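Local coordinates for ATP/GTP-binding site-containing protein A (Brucella abortus, PDB 6NTR) that functions in the periplasm to maintain the integrity of the cell envelope, at residues A[48-53]-A[229-234]; A[79-84]-A[108-113]; A[130-135]-A[144-149]. All coordinates share one frame; numbering follows the deposited sequence.

Interaction 1 of 3, residues A[48-53]-A[229-234]; sequences FRFVTR and FSMRGK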
loop_
_atom_site.group_PDB
_atom_site.type_symbol
_atom_site.label_atom_id
_atom_site.label_comp_id
_atom_site.label_asym_id
_atom_site.label_seq_id
_atom_site.Cartn_x
_atom_site.Cartn_y
_atom_site.Cartn_z
ATOM N N PHE A 48 1.011 6.958 -6.959
ATOM C CA PHE A 48 0.735 5.620 -7.460
ATOM C C PHE A 48 -0.576 5.462 -8.211
ATOM O O PHE A 48 -1.523 6.154 -7.940
ATOM C CB PHE A 48 0.929 4.538 -6.373
ATOM C CG PHE A 48 -0.244 4.335 -5.459
ATOM C CD1 PHE A 48 -1.369 3.711 -5.889
ATOM C CD2 PHE A 48 -0.174 4.707 -4.148
ATOM C CE1 PHE A 48 -2.432 3.502 -5.044
ATOM C CE2 PHE A 48 -1.225 4.509 -3.292
ATOM C CZ PHE A 48 -2.362 3.905 -3.744
ATOM N N ARG A 49 -0.583 4.555 -9.177
ATOM C CA ARG A 49 -1.723 4.279 -10.029
ATOM C C ARG A 49 -1.975 2.778 -10.019
ATOM O O ARG A 49 -1.055 1.982 -10.212
ATOM C CB ARG A 49 -1.462 4.764 -11.456
ATOM C CG ARG A 49 -2.653 4.622 -12.388
ATOM C CD ARG A 49 -2.350 5.197 -13.763
ATOM N NE ARG A 49 -3.344 4.795 -14.754
ATOM C CZ ARG A 49 -3.082 4.622 -16.046
ATOM N NH1 ARG A 49 -1.854 4.816 -16.508
ATOM N NH2 ARG A 49 -4.047 4.256 -16.877
ATOM N N PHE A 50 -3.224 2.398 -9.796
ATOM C CA PHE A 50 -3.613 1.002 -9.761
ATOM C C PHE A 50 -4.654 0.641 -10.819
ATOM O O PHE A 50 -5.801 0.946 -10.664
ATOM C CB PHE A 50 -4.200 0.768 -8.369
ATOM C CG PHE A 50 -4.219 -0.649 -7.933
ATOM C CD1 PHE A 50 -3.058 -1.292 -7.593
ATOM C CD2 PHE A 50 -5.408 -1.328 -7.833
ATOM C CE1 PHE A 50 -3.076 -2.602 -7.184
ATOM C CE2 PHE A 50 -5.439 -2.642 -7.426
ATOM C CZ PHE A 50 -4.270 -3.279 -7.102
ATOM N N VAL A 51 -4.250 -0.069 -11.857
ATOM C CA VAL A 51 -5.153 -0.457 -12.930
ATOM C C VAL A 51 -5.388 -1.958 -13.023
ATOM O O VAL A 51 -4.462 -2.722 -13.138
ATOM C CB VAL A 51 -4.606 0.010 -14.279
ATOM C CG1 VAL A 51 -5.619 -0.234 -15.371
ATOM C CG2 VAL A 51 -4.236 1.469 -14.216
ATOM N N THR A 52 -6.648 -2.355 -13.007
ATOM C CA THR A 52 -7.030 -3.764 -13.050
ATOM C C THR A 52 -8.059 -3.985 -14.141
ATOM O O THR A 52 -9.145 -3.410 -14.092
ATOM C CB THR A 52 -7.613 -4.246 -11.716
ATOM O OG1 THR A 52 -8.749 -3.447 -11.358
ATOM C CG2 THR A 52 -6.572 -4.205 -10.619
ATOM N N ARG A 53 -7.756 -4.862 -15.080
ATOM C CA ARG A 53 -8.707 -5.216 -16.107
ATOM C C ARG A 53 -9.340 -6.528 -15.625
ATOM O O ARG A 53 -8.719 -7.573 -15.677
ATOM C CB ARG A 53 -7.989 -5.418 -17.430
ATOM C CG ARG A 53 -6.925 -4.382 -17.723
ATOM C CD ARG A 53 -6.688 -4.234 -19.212
ATOM N NE ARG A 53 -7.899 -3.836 -19.913
ATOM C CZ ARG A 53 -8.023 -2.704 -20.585
ATOM N NH1 ARG A 53 -7.003 -1.874 -20.653
ATOM N NH2 ARG A 53 -9.160 -2.407 -21.188
ATOM N N PHE A 229 -11.021 -13.024 -3.684
ATOM C CA PHE A 229 -10.002 -13.142 -4.717
ATOM C C PHE A 229 -8.678 -12.527 -4.328
ATOM O O PHE A 229 -8.647 -11.601 -3.558
ATOM C CB PHE A 229 -10.484 -12.478 -6.000
ATOM C CG PHE A 229 -10.283 -10.998 -6.034
ATOM C CD1 PHE A 229 -11.219 -10.156 -5.498
ATOM C CD2 PHE A 229 -9.173 -10.455 -6.620
ATOM C CE1 PHE A 229 -11.048 -8.800 -5.530
ATOM C CE2 PHE A 229 -8.997 -9.098 -6.656
ATOM C CZ PHE A 229 -9.937 -8.274 -6.114
ATOM N N SER A 230 -7.587 -13.055 -4.863
ATOM C CA SER A 230 -6.275 -12.522 -4.590
ATOM C C SER A 230 -5.599 -12.150 -5.898
ATOM O O SER A 230 -5.861 -12.732 -6.956
ATOM C CB SER A 230 -5.428 -13.519 -3.786
ATOM O OG SER A 230 -5.534 -14.812 -4.339
HETATM N N MSE A 231 -4.688 -11.185 -5.802
HETATM C CA MSE A 231 -3.947 -10.689 -6.926
HETATM C C MSE A 231 -2.494 -10.851 -6.647
HETATM O O MSE A 231 -2.084 -10.941 -5.484
HETATM C CB MSE A 231 -4.152 -9.198 -7.056
HETATM C CG MSE A 231 -5.590 -8.832 -7.329
HETATM SE SE MSE A 231 -5.590 -6.907 -7.643
HETATM C CE MSE A 231 -3.672 -6.766 -7.953
ATOM N N ARG A 232 -1.707 -10.917 -7.718
ATOM C CA ARG A 232 -0.275 -11.060 -7.641
ATOM C C ARG A 232 0.347 -9.827 -8.263
ATOM O O ARG A 232 -0.165 -9.310 -9.234
ATOM C CB ARG A 232 0.172 -12.269 -8.456
ATOM C CG ARG A 232 0.121 -13.596 -7.742
ATOM C CD ARG A 232 1.515 -14.086 -7.418
ATOM N NE ARG A 232 1.489 -15.244 -6.539
ATOM C CZ ARG A 232 2.506 -15.630 -5.786
ATOM N NH1 ARG A 232 3.636 -14.955 -5.800
ATOM N NH2 ARG A 232 2.392 -16.699 -5.016
ATOM N N GLY A 233 1.433 -9.338 -7.693
ATOM C CA GLY A 233 2.109 -8.201 -8.264
ATOM C C GLY A 233 3.572 -8.507 -8.406
ATOM O O GLY A 233 4.260 -8.675 -7.425
ATOM N N LYS A 234 4.062 -8.537 -9.627
ATOM C CA LYS A 234 5.462 -8.826 -9.840
ATOM C C LYS A 234 6.179 -7.620 -10.428
ATOM O O LYS A 234 5.752 -7.075 -11.421
ATOM C CB LYS A 234 5.628 -10.041 -10.750
ATOM C CG LYS A 234 5.078 -11.338 -10.197
ATOM C CD LYS A 234 5.838 -11.766 -8.962
ATOM C CE LYS A 234 5.700 -13.247 -8.707
ATOM N NZ LYS A 234 6.950 -13.934 -9.093
#
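Met231, a selenomethionine here, meets the far end of the Phe50 ring. Its CE methyl lies 3.6 Å from Phe50 CZ, and its SE is 3.9 Å from the same carbon. The two side chains extend toward each other from their strands. SE is 5.1 Å from the centroid of the Phe50 ring and 73° off the ring normal. This is an oblique Met-aromatic contact. Thr52, two residues on from Phe50, lies roughly perpendicular to Met231. Its methyl CG2 is 4.1 Å from Met231 SE. In Met231 chi3 is close to eclipsed (17°), which curls CE back beside its own CB and leaves CE and SE against Phe50 CZ. Phe50 holds CG anti to the backbone N (chi1 -159°), and this carries the ring toward strand 229-240. No hydrogen bond links the two segments. Strands 43-56 and 229-240 are not sheet neighbours, because strands 25-39 and 8-19 run between them. Leu14 of strand 8-19 touches both Phe50 and Met231, as does Tyr226, and Met32 of strand 25-39 also packs on Phe50. The CA atoms of Thr52 and Met231 are 9.7 Å apart, less than three flat strand spacings, so the strands curl around these side chains. The contact is apolar packing inside the curve of the barrel-like fold. Dispersion probably dominates; the selenium stands in for methionine sulfur.

Interaction 2 of 3, residues A[79-84]-A[108-113]; sequences FRFVNK and VKLSKP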
loop_
_atom_site.group_PDB
_atom_site.type_symbol
_atom_site.label_atom_id
_atom_site.label_comp_id
_atom_site.label_asym_id
_atom_site.label_seq_id
_atom_site.Cartn_x
_atom_site.Cartn_y
_atom_site.Cartn_z
ATOM N N PHE A 79 -0.120 14.840 6.674
ATOM C CA PHE A 79 -0.325 13.842 5.627
ATOM C C PHE A 79 -1.382 14.374 4.668
ATOM O O PHE A 79 -2.563 14.418 5.021
ATOM C CB PHE A 79 -0.743 12.507 6.243
ATOM C CG PHE A 79 -0.843 11.379 5.268
ATOM C CD1 PHE A 79 0.226 11.027 4.479
ATOM C CD2 PHE A 79 -2.001 10.636 5.179
ATOM C CE1 PHE A 79 0.136 9.972 3.598
ATOM C CE2 PHE A 79 -2.097 9.584 4.303
ATOM C CZ PHE A 79 -1.025 9.254 3.509
ATOM N N ARG A 80 -0.960 14.808 3.484
ATOM C CA ARG A 80 -1.870 15.277 2.446
ATOM C C ARG A 80 -2.161 14.141 1.471
ATOM O O ARG A 80 -1.253 13.402 1.087
ATOM C CB ARG A 80 -1.281 16.477 1.694
ATOM C CG ARG A 80 -1.230 17.789 2.487
ATOM C CD ARG A 80 -0.811 18.990 1.614
ATOM N NE ARG A 80 0.612 19.310 1.727
ATOM C CZ ARG A 80 1.110 20.195 2.583
ATOM N NH1 ARG A 80 0.300 20.848 3.403
ATOM N NH2 ARG A 80 2.415 20.428 2.617
ATOM N N PHE A 81 -3.425 14.012 1.061
ATOM C CA PHE A 81 -3.841 12.873 0.230
ATOM C C PHE A 81 -4.965 13.176 -0.776
ATOM O O PHE A 81 -5.924 13.881 -0.451
ATOM C CB PHE A 81 -4.269 11.693 1.131
ATOM C CG PHE A 81 -5.383 12.015 2.094
ATOM C CD1 PHE A 81 -6.711 11.824 1.739
ATOM C CD2 PHE A 81 -5.095 12.471 3.362
ATOM C CE1 PHE A 81 -7.715 12.100 2.624
ATOM C CE2 PHE A 81 -6.098 12.755 4.245
ATOM C CZ PHE A 81 -7.408 12.570 3.879
ATOM N N VAL A 82 -4.853 12.593 -1.986
ATOM C CA VAL A 82 -5.862 12.675 -3.054
ATOM C C VAL A 82 -6.114 11.280 -3.629
ATOM O O VAL A 82 -5.176 10.615 -4.080
ATOM C CB VAL A 82 -5.449 13.625 -4.215
ATOM C CG1 VAL A 82 -6.600 13.845 -5.204
ATOM C CG2 VAL A 82 -4.972 14.970 -3.735
ATOM N N ASN A 83 -7.383 10.876 -3.695
ATOM C CA ASN A 83 -7.758 9.573 -4.237
ATOM C C ASN A 83 -8.721 9.733 -5.394
ATOM O O ASN A 83 -9.886 10.067 -5.177
ATOM C CB ASN A 83 -8.412 8.689 -3.179
ATOM C CG ASN A 83 -7.441 7.763 -2.541
ATOM O OD1 ASN A 83 -6.343 7.548 -3.045
ATOM N ND2 ASN A 83 -7.857 7.157 -1.455
ATOM N N LYS A 84 -8.268 9.423 -6.605
ATOM C CA LYS A 84 -9.148 9.384 -7.761
ATOM C C LYS A 84 -9.294 7.955 -8.257
ATOM O O LYS A 84 -8.322 7.192 -8.287
ATOM C CB LYS A 84 -8.651 10.304 -8.884
ATOM C CG LYS A 84 -9.278 11.692 -8.855
ATOM C CD LYS A 84 -8.486 12.742 -9.628
ATOM C CE LYS A 84 -9.068 14.127 -9.359
ATOM N NZ LYS A 84 -8.347 15.263 -9.988
ATOM N N VAL A 108 -8.889 14.727 10.835
ATOM C CA VAL A 108 -8.923 14.496 9.398
ATOM C C VAL A 108 -9.822 15.543 8.764
ATOM O O VAL A 108 -11.027 15.581 9.039
ATOM C CB VAL A 108 -9.426 13.086 9.068
ATOM C CG1 VAL A 108 -9.475 12.895 7.573
ATOM C CG2 VAL A 108 -8.534 12.052 9.705
ATOM N N LYS A 109 -9.248 16.370 7.897
ATOM C CA LYS A 109 -9.981 17.421 7.206
ATOM C C LYS A 109 -10.085 17.069 5.732
ATOM O O LYS A 109 -9.067 17.028 5.036
ATOM C CB LYS A 109 -9.290 18.764 7.393
ATOM C CG LYS A 109 -9.501 19.345 8.768
ATOM C CD LYS A 109 -8.384 20.289 9.145
ATOM C CE LYS A 109 -8.938 21.588 9.719
ATOM N NZ LYS A 109 -10.048 22.176 8.913
ATOM N N LEU A 110 -11.310 16.838 5.261
ATOM C CA LEU A 110 -11.581 16.349 3.912
ATOM C C LEU A 110 -12.215 17.428 3.043
ATOM O O LEU A 110 -13.182 18.076 3.450
ATOM C CB LEU A 110 -12.506 15.135 3.945
ATOM C CG LEU A 110 -11.923 13.877 4.562
ATOM C CD1 LEU A 110 -13.006 12.837 4.617
ATOM C CD2 LEU A 110 -10.756 13.395 3.753
ATOM N N SER A 111 -11.693 17.578 1.829
ATOM C CA SER A 111 -12.211 18.506 0.834
ATOM C C SER A 111 -13.293 17.863 -0.027
ATOM O O SER A 111 -14.271 18.522 -0.394
ATOM C CB SER A 111 -11.065 18.996 -0.052
ATOM O OG SER A 111 -9.881 19.216 0.701
ATOM N N LYS A 112 -13.135 16.586 -0.358
ATOM C CA LYS A 112 -14.068 15.859 -1.201
ATOM C C LYS A 112 -14.145 14.422 -0.718
ATOM O O LYS A 112 -13.146 13.879 -0.240
ATOM C CB LYS A 112 -13.657 15.896 -2.681
ATOM C CG LYS A 112 -14.137 17.150 -3.390
ATOM C CD LYS A 112 -14.538 16.863 -4.831
ATOM C CE LYS A 112 -15.145 18.109 -5.477
ATOM N NZ LYS A 112 -15.596 17.886 -6.878
ATOM N N PRO A 113 -15.308 13.771 -0.851
ATOM C CA PRO A 113 -16.519 14.180 -1.582
ATOM C C PRO A 113 -17.292 15.355 -0.948
ATOM O O PRO A 113 -17.678 16.293 -1.658
ATOM C CB PRO A 113 -17.369 12.903 -1.572
ATOM C CG PRO A 113 -16.945 12.171 -0.379
ATOM C CD PRO A 113 -15.502 12.505 -0.131
#
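Phe81 reaches past a whole intervening strand to touch Leu110 and Val108. Strand 90-102 pairs with strand 78-87 on one side and with strand 105-112 on the other. The two segments are thus next-but-one neighbours, and the CA atoms of Phe81 and Leu110 are 9.2 Å apart. The ring spans this gap by leaning. A chi1 of 58° places CG between the backbone N and the carbonyl carbon, and this aims the ring across strand 90-102 at Leu110. The backbone of Phe81 is hydrogen-bonded to Gly97 of that strand.

Leu110 meets the ring edge, near the ring plane. Its CD2 methyl sits 3.5 Å from Phe81 CE1 and equally far from CZ. The methyl therefore rests against the bond joining those carbons. The leucine side chain stands nearly perpendicular to that of Phe81, and one leucine branch does the touching. Val108 adds a looser contact round the other side of CZ, also near the ring plane, with CG1 4.2 Å from Phe81 CZ.

Other residues close in around this group. Ala151 and Ala155 pack on Phe81. Leu118 and Leu120 of strand 116-121 pack on Val108, and so does Phe149. Just beyond Leu110, strand 105-112 is irregular. A classic beta bulge follows, where Ser111 and Lys112 together lie opposite Arg96 of strand 90-102.

No hydrogen bond joins the two segments directly. Their sheet bonding runs through strand 90-102, and their direct contact is between hydrocarbon groups. The chemistry implies hydrophobic packing on one face of these three neighbouring strands, with a ring edge and methyl groups linking alternate strands.

Interaction 3 of 3, residues A[130-135]-A[144-149]; sequences MEELIG and YQTTLF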
loop_
_atom_site.group_PDB
_atom_site.type_symbol
_atom_site.label_atom_id
_atom_site.label_comp_id
_atom_site.label_asym_id
_atom_site.label_seq_id
_atom_site.Cartn_x
_atom_site.Cartn_y
_atom_site.Cartn_z
HETATM N N MSE A 130 6.007 2.392 7.541
HETATM C CA MSE A 130 6.938 1.631 6.761
HETATM C C MSE A 130 8.261 1.656 7.492
HETATM O O MSE A 130 8.880 0.626 7.649
HETATM C CB MSE A 130 7.049 2.185 5.348
HETATM C CG MSE A 130 6.929 1.100 4.272
HETATM SE SE MSE A 130 5.504 -0.243 4.535
HETATM C CE MSE A 130 3.962 0.922 4.837
ATOM N N GLU A 131 8.668 2.830 7.984
ATOM C CA GLU A 131 9.956 2.945 8.663
ATOM C C GLU A 131 9.996 2.089 9.913
ATOM O O GLU A 131 11.014 1.463 10.217
ATOM C CB GLU A 131 10.240 4.402 9.019
ATOM C CG GLU A 131 10.630 5.250 7.847
ATOM C CD GLU A 131 11.012 6.646 8.258
ATOM O OE1 GLU A 131 10.160 7.349 8.844
ATOM O OE2 GLU A 131 12.165 7.044 8.000
ATOM N N GLU A 132 8.896 2.060 10.656
ATOM C CA GLU A 132 8.810 1.229 11.850
ATOM C C GLU A 132 8.867 -0.249 11.505
ATOM O O GLU A 132 9.389 -1.056 12.277
ATOM C CB GLU A 132 7.516 1.547 12.575
ATOM C CG GLU A 132 7.256 0.741 13.777
ATOM C CD GLU A 132 5.851 0.959 14.238
ATOM O OE1 GLU A 132 4.933 0.622 13.454
ATOM O OE2 GLU A 132 5.666 1.493 15.354
ATOM N N LEU A 133 8.281 -0.626 10.377
ATOM C CA LEU A 133 8.363 -2.005 9.939
ATOM C C LEU A 133 9.804 -2.407 9.701
ATOM O O LEU A 133 10.232 -3.477 10.140
ATOM C CB LEU A 133 7.522 -2.180 8.685
ATOM C CG LEU A 133 7.630 -3.418 7.800
ATOM C CD1 LEU A 133 7.760 -4.693 8.578
ATOM C CD2 LEU A 133 6.381 -3.468 6.983
ATOM N N ILE A 134 10.577 -1.552 9.029
ATOM C CA ILE A 134 11.981 -1.867 8.766
ATOM C C ILE A 134 12.763 -1.938 10.065
ATOM O O ILE A 134 13.540 -2.872 10.284
ATOM C CB ILE A 134 12.614 -0.843 7.803
ATOM C CG1 ILE A 134 11.916 -0.860 6.447
ATOM C CG2 ILE A 134 14.078 -1.141 7.589
ATOM C CD1 ILE A 134 12.282 0.314 5.577
ATOM N N GLY A 135 12.587 -0.954 10.936
ATOM C CA GLY A 135 13.310 -0.917 12.190
ATOM C C GLY A 135 13.059 -2.159 13.014
ATOM O O GLY A 135 13.988 -2.878 13.378
ATOM N N TYR A 144 4.089 -8.160 15.435
ATOM C CA TYR A 144 3.632 -6.989 16.182
ATOM C C TYR A 144 2.297 -6.424 15.715
ATOM O O TYR A 144 1.852 -6.706 14.635
ATOM C CB TYR A 144 4.711 -5.908 16.312
ATOM C CG TYR A 144 5.084 -5.176 15.049
ATOM C CD1 TYR A 144 4.436 -4.012 14.680
ATOM C CD2 TYR A 144 6.104 -5.630 14.248
ATOM C CE1 TYR A 144 4.783 -3.347 13.534
ATOM C CE2 TYR A 144 6.453 -4.968 13.101
ATOM C CZ TYR A 144 5.787 -3.827 12.759
ATOM O OH TYR A 144 6.140 -3.178 11.629
ATOM N N GLN A 145 1.668 -5.632 16.560
ATOM C CA GLN A 145 0.391 -5.022 16.263
ATOM C C GLN A 145 0.532 -3.511 16.365
ATOM O O GLN A 145 1.243 -3.013 17.219
ATOM C CB GLN A 145 -0.678 -5.514 17.227
ATOM C CG GLN A 145 -1.043 -6.975 17.070
ATOM C CD GLN A 145 -2.348 -7.326 17.742
ATOM O OE1 GLN A 145 -2.709 -6.748 18.749
ATOM N NE2 GLN A 145 -3.061 -8.265 17.170
ATOM N N THR A 146 -0.148 -2.816 15.477
ATOM C CA THR A 146 -0.108 -1.373 15.417
ATOM C C THR A 146 -1.307 -0.878 14.644
ATOM O O THR A 146 -2.166 -1.650 14.266
ATOM C CB THR A 146 1.206 -0.853 14.825
ATOM O OG1 THR A 146 1.257 0.559 14.979
ATOM C CG2 THR A 146 1.316 -1.197 13.376
ATOM N N THR A 147 -1.372 0.423 14.446
ATOM C CA THR A 147 -2.464 1.046 13.713
ATOM C C THR A 147 -1.886 1.880 12.609
ATOM O O THR A 147 -0.696 2.119 12.574
ATOM C CB THR A 147 -3.258 2.004 14.584
ATOM O OG1 THR A 147 -2.372 2.989 15.104
ATOM C CG2 THR A 147 -3.898 1.268 15.708
ATOM N N LEU A 148 -2.731 2.287 11.676
ATOM C CA LEU A 148 -2.295 3.135 10.580
ATOM C C LEU A 148 -3.439 3.922 9.981
ATOM O O LEU A 148 -4.573 3.496 10.042
ATOM C CB LEU A 148 -1.687 2.265 9.494
ATOM C CG LEU A 148 -1.340 2.920 8.172
ATOM C CD1 LEU A 148 -0.058 3.695 8.330
ATOM C CD2 LEU A 148 -1.160 1.861 7.112
ATOM N N PHE A 149 -3.127 5.063 9.383
ATOM C CA PHE A 149 -4.104 5.862 8.659
ATOM C C PHE A 149 -3.456 5.978 7.302
ATOM O O PHE A 149 -2.378 6.523 7.194
ATOM C CB PHE A 149 -4.289 7.253 9.249
ATOM C CG PHE A 149 -5.266 8.088 8.485
ATOM C CD1 PHE A 149 -6.605 7.793 8.512
ATOM C CD2 PHE A 149 -4.840 9.135 7.709
ATOM C CE1 PHE A 149 -7.509 8.536 7.796
ATOM C CE2 PHE A 149 -5.739 9.888 6.985
ATOM C CZ PHE A 149 -7.074 9.588 7.029
#
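Tyr144, near the start of strand 143-148, sets its phenol oxygen against the backbone of helix residue Leu133. Tyr144 OH is 3.0 Å from Leu133 CA and 3.4 Å from Leu133 CB. The approach to CA is at the ring edge, near its plane, and the fit is close. With CG between the backbone N and the carbonyl carbon (chi1 69°), the ring is directed at the helix. The same ring makes a cation-pi contact with Lys136. Leu133 continues inward to Val163, Phe211 and Leu213.

Beside the phenol lies the carboxylate of Glu132, its plane 74° from the ring plane. Glu132 OE1 is 4.0 Å from Tyr144 CE1. The polar partner of this oxygen is Gln124, whose NE2 is hydrogen-bonded to it.

Thr146 comes next on the helix-facing side. Its OG1 is 4.0 Å from Glu132 OE1, too far for a hydrogen bond. Instead OG1 makes a weak bond to Thr147 O. Further on, Leu148 points toward the helix and packs on Pro126 and His129. Phe149 leaves the strand, and its backbone is hydrogen-bonded to Gln124.

The axes of helix segment 130-135 and strand segment 144-148 are nearly antiparallel, at 165°, and approach to 11.2 Å. After helix 126-138 the chain reverses, and strand 143-148 runs back along it. This is a helix packed on antiparallel strands within the barrel-like fold.

From the N terminus, strand 43-56 supplies the first half of interaction 1, whose partner comes only near the C terminus. That contact closes a loop holding most of the chain, and the other two lie within it. Interaction 2 closes first, joining strands 78-87 and 105-112 over a short span. Interaction 3 follows in series, bringing strand 143-148 back along helix 126-138. No loops cross. Interactions 2 and 3 touch through Phe149, which packs on Phe79, Phe81 and Val108. Interaction 1 touches neither and lies on the opposite side of the chain's centre from interaction 3. Together they join early, middle and late parts of the curled strand framework.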